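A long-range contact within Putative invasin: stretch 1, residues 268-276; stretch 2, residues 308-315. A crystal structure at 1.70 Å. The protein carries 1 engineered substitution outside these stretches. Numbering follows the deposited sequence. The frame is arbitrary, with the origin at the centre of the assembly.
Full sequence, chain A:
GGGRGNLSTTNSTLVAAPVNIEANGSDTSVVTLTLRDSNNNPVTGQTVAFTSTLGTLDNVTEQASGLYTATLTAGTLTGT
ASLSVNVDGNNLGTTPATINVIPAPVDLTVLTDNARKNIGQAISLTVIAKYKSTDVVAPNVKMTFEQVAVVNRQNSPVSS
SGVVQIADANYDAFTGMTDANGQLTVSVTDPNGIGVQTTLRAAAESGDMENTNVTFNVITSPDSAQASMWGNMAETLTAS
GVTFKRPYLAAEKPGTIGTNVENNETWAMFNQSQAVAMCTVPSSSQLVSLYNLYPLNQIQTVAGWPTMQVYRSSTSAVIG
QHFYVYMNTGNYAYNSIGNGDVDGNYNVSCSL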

# COMPACT_ATOMS: atom_id res chain seq x y z
N ALA A 268 -29.72 -7.61 -13.77
CA ALA A 268 -31.07 -7.73 -14.29
C ALA A 268 -31.08 -8.68 -15.48
O ALA A 268 -30.14 -8.70 -16.29
CB ALA A 268 -31.60 -6.36 -14.71
N MET A 269 -32.15 -9.46 -15.60
CA MET A 269 -32.30 -10.45 -16.66
C MET A 269 -33.70 -10.35 -17.25
O MET A 269 -34.65 -9.96 -16.56
CB MET A 269 -32.02 -11.87 -16.15
CG MET A 269 -30.69 -12.01 -15.42
SD MET A 269 -29.24 -11.72 -16.46
CE MET A 269 -28.95 -13.36 -17.10
N PHE A 270 -33.83 -10.72 -18.52
CA PHE A 270 -35.00 -10.37 -19.31
C PHE A 270 -35.42 -11.53 -20.21
O PHE A 270 -34.58 -12.30 -20.69
CB PHE A 270 -34.73 -9.15 -20.20
CG PHE A 270 -34.22 -7.96 -19.45
CD1 PHE A 270 -32.87 -7.85 -19.14
CD2 PHE A 270 -35.08 -6.95 -19.05
CE1 PHE A 270 -32.40 -6.75 -18.45
CE2 PHE A 270 -34.61 -5.86 -18.35
CZ PHE A 270 -33.27 -5.75 -18.05
N ASN A 271 -36.72 -11.65 -20.44
CA ASN A 271 -37.21 -12.47 -21.54
C ASN A 271 -37.26 -11.62 -22.80
O ASN A 271 -36.93 -10.43 -22.79
CB ASN A 271 -38.58 -13.09 -21.21
CG ASN A 271 -39.68 -12.06 -21.06
OD1 ASN A 271 -39.54 -10.90 -21.45
ND2 ASN A 271 -40.81 -12.49 -20.50
N GLN A 272 -37.68 -12.23 -23.91
CA GLN A 272 -37.59 -11.54 -25.20
C GLN A 272 -38.46 -10.29 -25.23
O GLN A 272 -38.03 -9.23 -25.69
CB GLN A 272 -37.95 -12.50 -26.33
CG GLN A 272 -37.62 -11.97 -27.71
CD GLN A 272 -36.13 -11.94 -28.00
OE1 GLN A 272 -35.34 -12.65 -27.38
NE2 GLN A 272 -35.74 -11.12 -28.98
N SER A 273 -39.71 -10.39 -24.76
CA SER A 273 -40.61 -9.25 -24.86
C SER A 273 -40.13 -8.09 -23.99
O SER A 273 -40.23 -6.92 -24.38
CB SER A 273 -42.03 -9.66 -24.47
OG SER A 273 -42.08 -10.15 -23.15
N GLN A 274 -39.59 -8.39 -22.80
CA GLN A 274 -39.05 -7.34 -21.95
C GLN A 274 -37.87 -6.65 -22.62
O GLN A 274 -37.73 -5.42 -22.53
CB GLN A 274 -38.60 -7.92 -20.61
CG GLN A 274 -39.71 -8.31 -19.66
CD GLN A 274 -39.16 -8.99 -18.43
OE1 GLN A 274 -38.40 -9.96 -18.53
NE2 GLN A 274 -39.49 -8.46 -17.26
N ALA A 275 -37.00 -7.42 -23.26
CA ALA A 275 -35.81 -6.85 -23.89
C ALA A 275 -36.20 -5.86 -24.98
O ALA A 275 -35.73 -4.71 -24.99
CB ALA A 275 -34.94 -7.96 -24.46
N VAL A 276 -37.06 -6.28 -25.91
CA VAL A 276 -37.39 -5.43 -27.04
C VAL A 276 -38.19 -4.21 -26.60
O VAL A 276 -38.14 -3.16 -27.25
CB VAL A 276 -38.13 -6.24 -28.12
CG1 VAL A 276 -37.28 -7.40 -28.57
CG2 VAL A 276 -39.48 -6.73 -27.60
N MET A 308 -21.46 -15.97 -18.09
CA MET A 308 -21.97 -17.31 -17.77
C MET A 308 -23.35 -17.55 -18.36
O MET A 308 -23.73 -18.71 -18.59
CB MET A 308 -22.00 -17.53 -16.26
CG MET A 308 -20.63 -17.76 -15.64
SD MET A 308 -20.72 -18.04 -13.86
CE MET A 308 -19.04 -18.55 -13.50
N GLN A 309 -24.13 -16.50 -18.61
CA GLN A 309 -25.47 -16.63 -19.15
C GLN A 309 -25.54 -15.95 -20.51
O GLN A 309 -24.82 -14.98 -20.78
CB GLN A 309 -26.52 -16.02 -18.21
CG GLN A 309 -26.41 -16.49 -16.75
CD GLN A 309 -26.42 -18.01 -16.60
OE1 GLN A 309 -26.85 -18.74 -17.50
NE2 GLN A 309 -25.92 -18.49 -15.47
N VAL A 310 -26.42 -16.46 -21.36
CA VAL A 310 -26.45 -16.04 -22.75
C VAL A 310 -27.02 -14.63 -22.88
O VAL A 310 -27.68 -14.10 -21.97
CB VAL A 310 -27.24 -17.04 -23.61
CG1 VAL A 310 -26.63 -18.43 -23.45
CG2 VAL A 310 -28.72 -17.05 -23.22
N TYR A 311 -26.76 -14.02 -24.04
CA TYR A 311 -27.24 -12.70 -24.40
C TYR A 311 -28.30 -12.82 -25.48
O TYR A 311 -28.14 -13.60 -26.43
CB TYR A 311 -26.08 -11.81 -24.88
CG TYR A 311 -25.22 -11.29 -23.75
CD1 TYR A 311 -24.47 -12.15 -22.96
CD2 TYR A 311 -25.15 -9.93 -23.48
CE1 TYR A 311 -23.70 -11.67 -21.90
CE2 TYR A 311 -24.38 -9.44 -22.43
CZ TYR A 311 -23.65 -10.31 -21.66
OH TYR A 311 -22.88 -9.81 -20.61
N ARG A 312 -29.38 -12.05 -25.35
CA ARG A 312 -30.48 -12.15 -26.30
C ARG A 312 -30.14 -11.42 -27.59
O ARG A 312 -29.43 -10.41 -27.60
CB ARG A 312 -31.77 -11.57 -25.70
CG ARG A 312 -32.34 -12.40 -24.56
CD ARG A 312 -33.79 -12.05 -24.25
NE ARG A 312 -34.41 -13.07 -23.41
CZ ARG A 312 -34.87 -14.24 -23.87
NH1 ARG A 312 -34.79 -14.54 -25.16
NH2 ARG A 312 -35.41 -15.11 -23.03
N SER A 313 -30.66 -11.94 -28.70
CA SER A 313 -30.56 -11.30 -30.00
C SER A 313 -31.95 -11.06 -30.56
O SER A 313 -32.95 -11.59 -30.06
CB SER A 313 -29.73 -12.13 -30.98
OG SER A 313 -30.56 -12.99 -31.76
N SER A 314 -32.00 -10.28 -31.63
CA SER A 314 -33.25 -9.97 -32.31
C SER A 314 -33.43 -10.79 -33.59
O SER A 314 -34.31 -10.47 -34.39
CB SER A 314 -33.31 -8.48 -32.64
OG SER A 314 -32.18 -8.09 -33.40
N THR A 315 -32.61 -11.82 -33.79
CA THR A 315 -32.71 -12.68 -34.96
C THR A 315 -33.64 -13.85 -34.67
O THR A 315 -33.38 -14.64 -33.76
CB THR A 315 -31.33 -13.20 -35.36
OG1 THR A 315 -30.42 -12.10 -35.52
CG2 THR A 315 -31.39 -14.00 -36.66
O HOH W 1 -32.90 -14.13 -27.60

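This is a small, mainly polar contact in which one arginine from a strand, Arg312, reaches to the start of a helix and is held there by a backbone carbonyl and a glutamine side chain. Arg312 points its CA-to-CB bond toward stretch 1, and with chi2 and chi3 both t the chain extends far enough to bring its guanidinium to the turn before helix 272-276. There Arg312 NE donates to Phe270 O at 2.8 Å, and the N-H...O angle of 172° makes this nearly straight bond the best aligned of the three across the contact. The carbonyl lies at the guanidinium edge, near its plane, where the N-H groups point. Over one face lie Gln272 N and Asn271 C; Gln272 N is 3.4 Å from Arg312 NE, but both are donors, so they pack without bonding.

Gln272 uses both ends of its amide. Gln272 OE1 accepts a weak bond from Arg312 NH1 (3.0 Å, 130°), while Gln272 NE2 donates to the backbone Ser313 O (3.0 Å, 160°), so the side chain ties the helix to two consecutive strand residues. Water 1 lies 2.9 Å from Gln272 OE1, placed to donate to it, and accepts a weak bond from Ser313 N at 3.3 Å.

The helix start that receives the arginine is itself braced. Asn271, at the N-cap, accepts from Gln274 N through Asn271 OD1 (2.9 Å), and Asn271 N donates back to Gln274 OE1 (3.1 Å). Ser273 OG also donates to Asn271 OD1 at 3.1 Å.

Apolar contacts are few. Ala275 CB sits 4.3 Å from Arg312 CD, against the aliphatic part of the arginine, and Met269 CE comes within 3.8 Å of Gln309 CB. The helix and strand axes cross at 76° and approach no closer than 9.5 Å, a gap spanned by the long side chains of Arg312 and Gln272.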